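Local coordinates for protein delta-1-pyrroline-5-carboxylate dehydrogenase, mitochondrial (Mus musculus, PDB 4E3X) that catalyses the NAD+-dependent oxidation of L-glutamate gamma-semialdehyde, derived from proline or ornithine, to glutamate in mitochondria, at residues D133-P138 with D168-N173; F320-S325 with K468-T473; A327-V332 with P362-R367. One frame throughout, in Å; residues are numbered along the deposited sequence.

Contact 1: residues D133-P138 with D168-N173; sequences DMLSGP and DFFRFN
L135 and F170 supply the apolar half of this contact. The methyl CD1 of L135 lies 4.0 Å from CE2 of F170, with CD2 of the same ring almost as near, so the methyl lies near the CD2-CE2 side of the ring, oblique to its plane. The two side chains cross at about a right angle. F170 sets its CG anti to the carbonyl carbon (chi1 -75°), which carries the ring across to the leucine; F128, from the same helix as L135, meets that ring edge-to-face.

The polar half centres on R171. Its chain runs extended from CG to NE across toward the opposing helix, and NH2 comes to rest in van der Waals contact with CB of S136, at 3.8 Å, with D133 merely near. The carboxylate of D133 does not reach the guanidinium directly: D133 OD1 and R171 NH2 stand 5.4 Å apart. A water spans the gap, donating to D133 OD1 at 2.8 Å and accepting a weak bond from R171 NH2 at 2.9 Å. Direct charge pairing comes from E35 instead, whose OE1 forms a salt bridge with R171 NH1 while OE2 hydrogen-bonds S136 OG; one carboxylate thus ties both helices together. The carbonyl S136 O, at the end of its helix, is taken by R140 NH2.

The backbones stay well separated, with CA atoms of D133 and R171 9.1 Å apart, and side chains and one water bridge helices 121-136 and 155-180. F170 and L135 both also reach helix 239-251, which marks the pair as part of the helical packing of the NAD+-binding half of the aldehyde dehydrogenase fold.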
loop_
_atom_site.group_PDB
_atom_site.type_symbol
_atom_site.label_atom_id
_atom_site.label_comp_id
_atom_site.label_asym_id
_atom_site.label_seq_id
_atom_site.Cartn_x
_atom_site.Cartn_y
_atom_site.Cartn_z
ATOM N N ASP B 133 -26.312 11.052 6.106
ATOM C CA ASP B 133 -27.733 11.368 6.102
ATOM C C ASP B 133 -27.971 12.805 6.569
ATOM O O ASP B 133 -28.794 13.529 5.999
ATOM C CB ASP B 133 -28.478 10.364 6.989
ATOM C CG ASP B 133 -29.980 10.566 6.981
ATOM O OD1 ASP B 133 -30.649 10.038 6.067
ATOM O OD2 ASP B 133 -30.496 11.225 7.906
ATOM N N MET B 134 -27.235 13.227 7.595
ATOM C CA MET B 134 -27.341 14.598 8.089
ATOM C C MET B 134 -26.882 15.603 7.035
ATOM O O MET B 134 -27.524 16.625 6.810
ATOM C CB MET B 134 -26.520 14.761 9.364
ATOM C CG MET B 134 -27.029 13.907 10.523
ATOM S SD MET B 134 -25.848 13.790 11.887
ATOM C CE MET B 134 -25.883 15.478 12.475
ATOM N N LEU B 135 -25.763 15.306 6.386
ATOM C CA LEU B 135 -25.232 16.157 5.324
ATOM C C LEU B 135 -26.190 16.239 4.141
ATOM O O LEU B 135 -26.311 17.292 3.518
ATOM C CB LEU B 135 -23.873 15.638 4.858
ATOM C CG LEU B 135 -22.713 15.850 5.828
ATOM C CD1 LEU B 135 -21.570 14.892 5.508
ATOM C CD2 LEU B 135 -22.237 17.296 5.781
ATOM N N SER B 136 -26.858 15.131 3.827
ATOM C CA SER B 136 -27.787 15.084 2.702
ATOM C C SER B 136 -28.981 15.990 2.958
ATOM O O SER B 136 -29.442 16.708 2.062
ATOM C CB SER B 136 -28.260 13.645 2.462
ATOM O OG SER B 136 -29.235 13.584 1.443
ATOM N N GLY B 137 -29.484 15.949 4.187
ATOM C CA GLY B 137 -30.715 16.628 4.532
ATOM C C GLY B 137 -30.519 17.902 5.320
ATOM O O GLY B 137 -30.246 18.952 4.741
ATOM N N PRO B 138 -30.665 17.818 6.652
ATOM C CA PRO B 138 -30.772 19.029 7.467
ATOM C C PRO B 138 -29.520 19.896 7.501
ATOM O O PRO B 138 -29.643 21.089 7.766
ATOM C CB PRO B 138 -31.091 18.483 8.866
ATOM C CG PRO B 138 -30.567 17.070 8.855
ATOM C CD PRO B 138 -30.833 16.591 7.452
ATOM N N ASP B 168 -20.846 10.895 -0.553
ATOM C CA ASP B 168 -20.466 9.675 -1.266
ATOM C C ASP B 168 -19.251 8.982 -0.635
ATOM O O ASP B 168 -19.228 7.755 -0.533
ATOM C CB ASP B 168 -20.188 9.954 -2.745
ATOM C CG ASP B 168 -21.454 10.260 -3.553
ATOM O OD1 ASP B 168 -22.572 10.039 -3.053
ATOM O OD2 ASP B 168 -21.313 10.710 -4.713
ATOM N N PHE B 169 -18.232 9.742 -0.231
ATOM C CA PHE B 169 -17.101 9.130 0.472
ATOM C C PHE B 169 -17.613 8.368 1.691
ATOM O O PHE B 169 -17.242 7.217 1.918
ATOM C CB PHE B 169 -16.104 10.180 0.978
ATOM C CG PHE B 169 -15.101 10.642 -0.047
ATOM C CD1 PHE B 169 -14.410 9.742 -0.843
ATOM C CD2 PHE B 169 -14.817 11.996 -0.173
ATOM C CE1 PHE B 169 -13.466 10.194 -1.770
ATOM C CE2 PHE B 169 -13.871 12.454 -1.086
ATOM C CZ PHE B 169 -13.200 11.551 -1.890
ATOM N N PHE B 170 -18.455 9.017 2.492
ATOM C CA PHE B 170 -18.931 8.393 3.719
ATOM C C PHE B 170 -19.751 7.133 3.431
ATOM O O PHE B 170 -19.552 6.100 4.079
ATOM C CB PHE B 170 -19.736 9.387 4.559
ATOM C CG PHE B 170 -18.898 10.408 5.281
ATOM C CD1 PHE B 170 -17.511 10.409 5.185
ATOM C CD2 PHE B 170 -19.511 11.372 6.063
ATOM C CE1 PHE B 170 -16.753 11.354 5.867
ATOM C CE2 PHE B 170 -18.759 12.314 6.747
ATOM C CZ PHE B 170 -17.378 12.309 6.644
ATOM N N ARG B 171 -20.650 7.193 2.452
ATOM C CA ARG B 171 -21.502 6.033 2.154
ATOM C C ARG B 171 -20.748 4.904 1.456
ATOM O O ARG B 171 -20.859 3.740 1.849
ATOM C CB ARG B 171 -22.740 6.415 1.342
ATOM C CG ARG B 171 -23.688 7.355 2.049
ATOM C CD ARG B 171 -25.117 7.135 1.562
ATOM N NE ARG B 171 -26.050 8.155 2.049
ATOM C CZ ARG B 171 -26.525 9.153 1.302
ATOM N NH1 ARG B 171 -26.151 9.281 0.031
ATOM N NH2 ARG B 171 -27.359 10.037 1.832
ATOM N N PHE B 172 -19.992 5.238 0.415
ATOM C CA PHE B 172 -19.257 4.219 -0.326
ATOM C C PHE B 172 -18.139 3.585 0.498
ATOM O O PHE B 172 -17.963 2.367 0.456
ATOM C CB PHE B 172 -18.726 4.767 -1.647
ATOM C CG PHE B 172 -19.763 4.813 -2.735
ATOM C CD1 PHE B 172 -19.907 3.757 -3.630
ATOM C CD2 PHE B 172 -20.614 5.900 -2.851
ATOM C CE1 PHE B 172 -20.878 3.794 -4.631
ATOM C CE2 PHE B 172 -21.585 5.938 -3.845
ATOM C CZ PHE B 172 -21.707 4.890 -4.740
ATOM N N ASN B 173 -17.382 4.377 1.252
ATOM C CA ASN B 173 -16.358 3.776 2.107
ATOM C C ASN B 173 -16.985 2.868 3.170
ATOM O O ASN B 173 -16.441 1.815 3.485
ATOM C CB ASN B 173 -15.449 4.819 2.746
ATOM C CG ASN B 173 -14.402 5.330 1.789
ATOM O OD1 ASN B 173 -13.895 4.578 0.951
ATOM N ND2 ASN B 173 -14.060 6.612 1.911
HETATM O O HOH W 1 -29.612 9.479 3.541
#

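Contact 2: residues F320-S325 with K468-T473; sequences FHFVHS and KLVDST. Unlike the reference sequence in segment 468-473: K468 (reference Gln).
The F320 ring takes V470 on one face and has the backbone N of F322 at its edge, in plane. CG1 of V470 sits over the ring centre, 3.5 Å from the F320 centroid and only 12° off the ring normal, a clear CH-pi contact; its distances to all six ring carbons stay within 4.0 Å. The second ring, F322, receives the other methyl: CG2 of V470 approaches CD1 of F322 obliquely at 3.8 Å, while the ring of Y458 meets F322 with its plane only slightly inclined.

One valine therefore forks between two phenylalanines on alternate residues of strand 319-323, both pointing toward the helix. In F320, chi1 (63°) puts CG between the backbone N and the carbonyl carbon, and chi2 near a right angle (88°) turns a face of the ring to V470 CG1. With an alanine here, CG1 of V470 is likely to lose its aromatic cover, and a gap to open between strand and helix.

Helix 463-472 is the connection of a beta-alpha-beta crossover from strand 452-458 to strand 476-483, and the strand it lies across is one of those between them in the parallel part of the sheet. L469 O accepts from both T473 OG1, at 2.6 Å, and T473 N, which come from opposite faces of its carbonyl plane. Across the interface itself the chemistry is wholly apolar: three buried side chains meet by dispersion and CH-pi contact, so the fit depends on shape, and polar pairing such as V470 O with R353 is left to the surroundings.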
loop_
_atom_site.group_PDB
_atom_site.type_symbol
_atom_site.label_atom_id
_atom_site.label_comp_id
_atom_site.label_asym_id
_atom_site.label_seq_id
_atom_site.Cartn_x
_atom_site.Cartn_y
_atom_site.Cartn_z
ATOM N N PHE B 320 -4.044 17.917 -18.918
ATOM C CA PHE B 320 -4.215 18.246 -20.333
ATOM C C PHE B 320 -5.602 17.951 -20.889
ATOM O O PHE B 320 -6.289 17.041 -20.427
ATOM C CB PHE B 320 -3.178 17.495 -21.186
ATOM C CG PHE B 320 -3.308 15.991 -21.124
ATOM C CD1 PHE B 320 -4.152 15.311 -21.997
ATOM C CD2 PHE B 320 -2.584 15.257 -20.195
ATOM C CE1 PHE B 320 -4.272 13.922 -21.942
ATOM C CE2 PHE B 320 -2.698 13.874 -20.138
ATOM C CZ PHE B 320 -3.545 13.208 -21.009
ATOM N N HIS B 321 -5.994 18.744 -21.887
ATOM C CA HIS B 321 -7.031 18.355 -22.838
ATOM C C HIS B 321 -6.346 18.268 -24.199
ATOM O O HIS B 321 -5.818 19.269 -24.691
ATOM C CB HIS B 321 -8.178 19.379 -22.907
ATOM C CG HIS B 321 -9.175 19.276 -21.786
ATOM N ND1 HIS B 321 -10.343 20.009 -21.764
ATOM C CD2 HIS B 321 -9.173 18.547 -20.641
ATOM C CE1 HIS B 321 -11.023 19.728 -20.666
ATOM N NE2 HIS B 321 -10.337 18.838 -19.967
ATOM N N PHE B 322 -6.342 17.079 -24.793
ATOM C CA PHE B 322 -5.759 16.877 -26.114
ATOM C C PHE B 322 -6.883 16.743 -27.131
ATOM O O PHE B 322 -7.749 15.889 -26.997
ATOM C CB PHE B 322 -4.863 15.630 -26.158
ATOM C CG PHE B 322 -4.303 15.357 -27.527
ATOM C CD1 PHE B 322 -3.115 15.945 -27.935
ATOM C CD2 PHE B 322 -4.992 14.551 -28.425
ATOM C CE1 PHE B 322 -2.607 15.715 -29.213
ATOM C CE2 PHE B 322 -4.495 14.322 -29.696
ATOM C CZ PHE B 322 -3.298 14.901 -30.086
ATOM N N VAL B 323 -6.839 17.579 -28.161
ATOM C CA VAL B 323 -7.881 17.598 -29.173
ATOM C C VAL B 323 -7.347 17.021 -30.478
ATOM O O VAL B 323 -6.283 17.422 -30.952
ATOM C CB VAL B 323 -8.365 19.040 -29.421
ATOM C CG1 VAL B 323 -9.417 19.072 -30.510
ATOM C CG2 VAL B 323 -8.912 19.645 -28.139
ATOM N N HIS B 324 -8.073 16.052 -31.028
ATOM C CA HIS B 324 -7.793 15.518 -32.352
ATOM C C HIS B 324 -8.726 16.203 -33.350
ATOM O O HIS B 324 -9.781 16.724 -32.974
ATOM C CB HIS B 324 -8.003 14.001 -32.384
ATOM C CG HIS B 324 -7.732 13.382 -33.719
ATOM N ND1 HIS B 324 -8.739 12.973 -34.567
ATOM C CD2 HIS B 324 -6.568 13.108 -34.358
ATOM C CE1 HIS B 324 -8.209 12.479 -35.672
ATOM N NE2 HIS B 324 -6.894 12.546 -35.569
ATOM N N SER B 325 -8.348 16.206 -34.622
ATOM C CA SER B 325 -9.137 16.900 -35.638
ATOM C C SER B 325 -10.580 16.384 -35.772
ATOM O O SER B 325 -11.449 17.082 -36.296
ATOM C CB SER B 325 -8.424 16.823 -36.986
ATOM O OG SER B 325 -8.323 15.478 -37.413
ATOM N N LYS B 468 3.318 12.337 -27.768
ATOM C CA LYS B 468 4.507 12.068 -26.958
ATOM C C LYS B 468 4.867 13.262 -26.067
ATOM O O LYS B 468 5.221 13.092 -24.896
ATOM C CB LYS B 468 5.690 11.644 -27.829
ATOM C CG LYS B 468 5.486 10.297 -28.487
ATOM C CD LYS B 468 6.716 9.883 -29.281
ATOM C CE LYS B 468 6.622 8.434 -29.741
ATOM N NZ LYS B 468 5.464 8.207 -30.644
ATOM N N LEU B 469 4.748 14.469 -26.611
ATOM C CA LEU B 469 4.977 15.669 -25.815
ATOM C C LEU B 469 3.978 15.815 -24.672
ATOM O O LEU B 469 4.350 16.236 -23.578
ATOM C CB LEU B 469 4.965 16.920 -26.695
ATOM C CG LEU B 469 6.148 17.029 -27.661
ATOM C CD1 LEU B 469 6.060 18.307 -28.481
ATOM C CD2 LEU B 469 7.459 16.960 -26.893
ATOM N N VAL B 470 2.714 15.474 -24.916
ATOM C CA VAL B 470 1.717 15.535 -23.848
ATOM C C VAL B 470 2.197 14.675 -22.675
ATOM O O VAL B 470 2.130 15.073 -21.515
ATOM C CB VAL B 470 0.324 15.050 -24.317
ATOM C CG1 VAL B 470 -0.639 14.973 -23.130
ATOM C CG2 VAL B 470 -0.226 15.963 -25.405
ATOM N N ASP B 471 2.720 13.501 -23.003
ATOM C CA ASP B 471 3.166 12.538 -22.017
ATOM C C ASP B 471 4.467 12.920 -21.294
ATOM O O ASP B 471 4.616 12.622 -20.111
ATOM C CB ASP B 471 3.315 11.176 -22.702
ATOM C CG ASP B 471 3.871 10.123 -21.782
ATOM O OD1 ASP B 471 3.189 9.748 -20.808
ATOM O OD2 ASP B 471 4.996 9.661 -22.040
ATOM N N SER B 472 5.397 13.572 -21.993
ATOM C CA SER B 472 6.743 13.784 -21.454
ATOM C C SER B 472 7.025 15.186 -20.922
ATOM O O SER B 472 8.020 15.393 -20.229
ATOM C CB SER B 472 7.786 13.455 -22.521
ATOM O OG SER B 472 7.773 14.450 -23.528
ATOM N N THR B 473 6.167 16.150 -21.242
ATOM C CA THR B 473 6.473 17.548 -20.939
ATOM C C THR B 473 6.509 17.859 -19.444
ATOM O O THR B 473 7.378 18.605 -18.976
ATOM C CB THR B 473 5.512 18.507 -21.669
ATOM O OG1 THR B 473 5.753 18.410 -23.079
ATOM C CG2 THR B 473 5.728 19.950 -21.223
#

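Contact 3: residues A327-V332 with P362-R367; sequences ADVDSV and PQIKGR
I364 packs against V329 and V332, and its CG1 branch can be traced from CB to the tip. The closest backbone approach is here, CA of I364 standing 6.6 Å from CA of V329. From CB, CG1 leaves anti to the carbonyl carbon (chi1 -69°), and I364 CG1 comes 4.2 Å from CG1 of V329, the two side chains crossing at an oblique angle. One atom further, with chi2 at 172° extending the chain, CD1 of I364 reaches CG1 of V332 at 4.1 Å; here the crossing is near a right angle. The isoleucine thereby touches two residues one turn apart on the opposing helix.

The helices involved, 329-341 and 361-372, follow strands 319-323 and 351-357, which are parallel neighbours in the sheet, so strand, helix and strand form a beta-alpha-beta unit with a further helix packed beside the first. On the more exposed side of the contact, CG2 of V329 meets the amide end of Q363, 3.9 Å from NE2, as the glutamine chain extends beyond CG.

Helix 329-341 is fixed at its start by D328 in the N-cap position. OD1 of D328 accepts from S331 N at 3.1 Å and from S331 OG at 2.8 Å, the two donors arriving from opposite faces of the carboxylate plane. S331 OG is also hydrogen-bonded to L554 N of the second subunit, and P553 of that subunit packs on S331.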
loop_
_atom_site.group_PDB
_atom_site.type_symbol
_atom_site.label_atom_id
_atom_site.label_comp_id
_atom_site.label_asym_id
_atom_site.label_seq_id
_atom_site.Cartn_x
_atom_site.Cartn_y
_atom_site.Cartn_z
ATOM N N ALA B 327 -12.560 15.812 -33.309
ATOM C CA ALA B 327 -13.287 16.201 -32.095
ATOM C C ALA B 327 -14.592 16.930 -32.380
ATOM O O ALA B 327 -14.737 17.617 -33.394
ATOM C CB ALA B 327 -12.407 17.076 -31.208
ATOM N N ASP B 328 -15.538 16.786 -31.459
ATOM C CA ASP B 328 -16.725 17.620 -31.450
ATOM C C ASP B 328 -16.338 18.981 -30.881
ATOM O O ASP B 328 -15.982 19.105 -29.701
ATOM C CB ASP B 328 -17.822 16.972 -30.613
ATOM C CG ASP B 328 -19.123 17.726 -30.686
ATOM O OD1 ASP B 328 -19.432 18.473 -29.734
ATOM O OD2 ASP B 328 -19.830 17.576 -31.705
ATOM N N VAL B 329 -16.388 19.997 -31.735
ATOM C CA VAL B 329 -15.896 21.321 -31.378
ATOM C C VAL B 329 -16.588 21.920 -30.155
ATOM O O VAL B 329 -15.930 22.411 -29.243
ATOM C CB VAL B 329 -15.993 22.296 -32.575
ATOM C CG1 VAL B 329 -15.738 23.727 -32.119
ATOM C CG2 VAL B 329 -15.013 21.887 -33.671
ATOM N N ASP B 330 -17.915 21.878 -30.124
ATOM C CA ASP B 330 -18.641 22.473 -29.005
ATOM C C ASP B 330 -18.325 21.777 -27.675
ATOM O O ASP B 330 -18.257 22.431 -26.634
ATOM C CB ASP B 330 -20.150 22.495 -29.261
ATOM C CG ASP B 330 -20.564 23.568 -30.263
ATOM O OD1 ASP B 330 -19.769 24.501 -30.526
ATOM O OD2 ASP B 330 -21.694 23.481 -30.783
ATOM N N SER B 331 -18.131 20.460 -27.710
ATOM C CA SER B 331 -17.735 19.709 -26.513
ATOM C C SER B 331 -16.358 20.119 -26.003
ATOM O O SER B 331 -16.157 20.283 -24.798
ATOM C CB SER B 331 -17.756 18.204 -26.775
ATOM O OG SER B 331 -19.072 17.762 -27.039
ATOM N N VAL B 332 -15.415 20.277 -26.928
ATOM C CA VAL B 332 -14.085 20.753 -26.583
ATOM C C VAL B 332 -14.183 22.107 -25.883
ATOM O O VAL B 332 -13.578 22.328 -24.843
ATOM C CB VAL B 332 -13.196 20.897 -27.831
ATOM C CG1 VAL B 332 -11.931 21.671 -27.485
ATOM C CG2 VAL B 332 -12.867 19.532 -28.413
ATOM N N PRO B 362 -8.906 27.764 -35.905
ATOM C CA PRO B 362 -9.797 28.907 -36.154
ATOM C C PRO B 362 -11.171 28.762 -35.489
ATOM O O PRO B 362 -11.634 29.712 -34.856
ATOM C CB PRO B 362 -9.927 28.919 -37.681
ATOM C CG PRO B 362 -8.616 28.368 -38.154
ATOM C CD PRO B 362 -8.246 27.306 -37.143
ATOM N N GLN B 363 -11.806 27.599 -35.614
ATOM C CA GLN B 363 -13.102 27.378 -34.972
ATOM C C GLN B 363 -12.998 27.472 -33.451
ATOM O O GLN B 363 -13.761 28.186 -32.804
ATOM C CB GLN B 363 -13.674 26.003 -35.337
ATOM C CG GLN B 363 -14.360 25.900 -36.690
ATOM C CD GLN B 363 -15.071 24.565 -36.862
ATOM O OE1 GLN B 363 -14.557 23.653 -37.508
ATOM N NE2 GLN B 363 -16.256 24.444 -36.271
ATOM N N ILE B 364 -12.056 26.729 -32.883
ATOM C CA ILE B 364 -11.919 26.646 -31.432
ATOM C C ILE B 364 -11.489 27.973 -30.803
ATOM O O ILE B 364 -12.010 28.367 -29.758
ATOM C CB ILE B 364 -10.982 25.489 -31.034
ATOM C CG1 ILE B 364 -11.667 24.163 -31.356
ATOM C CG2 ILE B 364 -10.610 25.559 -29.553
ATOM C CD1 ILE B 364 -10.785 22.956 -31.187
ATOM N N LYS B 365 -10.553 28.666 -31.443
ATOM C CA LYS B 365 -10.112 29.962 -30.936
ATOM C C LYS B 365 -11.273 30.961 -30.897
ATOM O O LYS B 365 -11.492 31.641 -29.891
ATOM C CB LYS B 365 -8.963 30.522 -31.780
ATOM C CG LYS B 365 -8.421 31.852 -31.279
ATOM C CD LYS B 365 -7.314 32.374 -32.183
ATOM C CE LYS B 365 -6.646 33.611 -31.603
ATOM N NZ LYS B 365 -5.625 34.178 -32.536
ATOM N N GLY B 366 -12.022 31.037 -31.993
ATOM C CA GLY B 366 -13.163 31.933 -32.067
ATOM C C GLY B 366 -14.196 31.649 -30.994
ATOM O O GLY B 366 -14.714 32.564 -30.347
ATOM N N ARG B 367 -14.493 30.370 -30.800
ATOM C CA ARG B 367 -15.478 29.963 -29.806
ATOM C C ARG B 367 -15.012 30.268 -28.381
ATOM O O ARG B 367 -15.779 30.798 -27.578
ATOM C CB ARG B 367 -15.815 28.477 -29.954
#

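Contact 1 comes first along the chain and stands apart: its centre is about 37 Å from that of contact 2 and about 38 Å from that of contact 3, and it joins helices of the NAD+-binding half. Contacts 2 and 3 are neighbours, about 16 Å between centres, in the half built on the sheet containing strand 319-323. Contact 3 falls in sequence between the two segments of contact 2, and strand 319-323 leads into helix 329-341. That strand sends F320 and F322 to helix 463-472 on one side and V323 to V332 and I364, of helices 329-341 and 361-372, on the other. In sequence, the nucleophile C348 lies between the segments of contact 3.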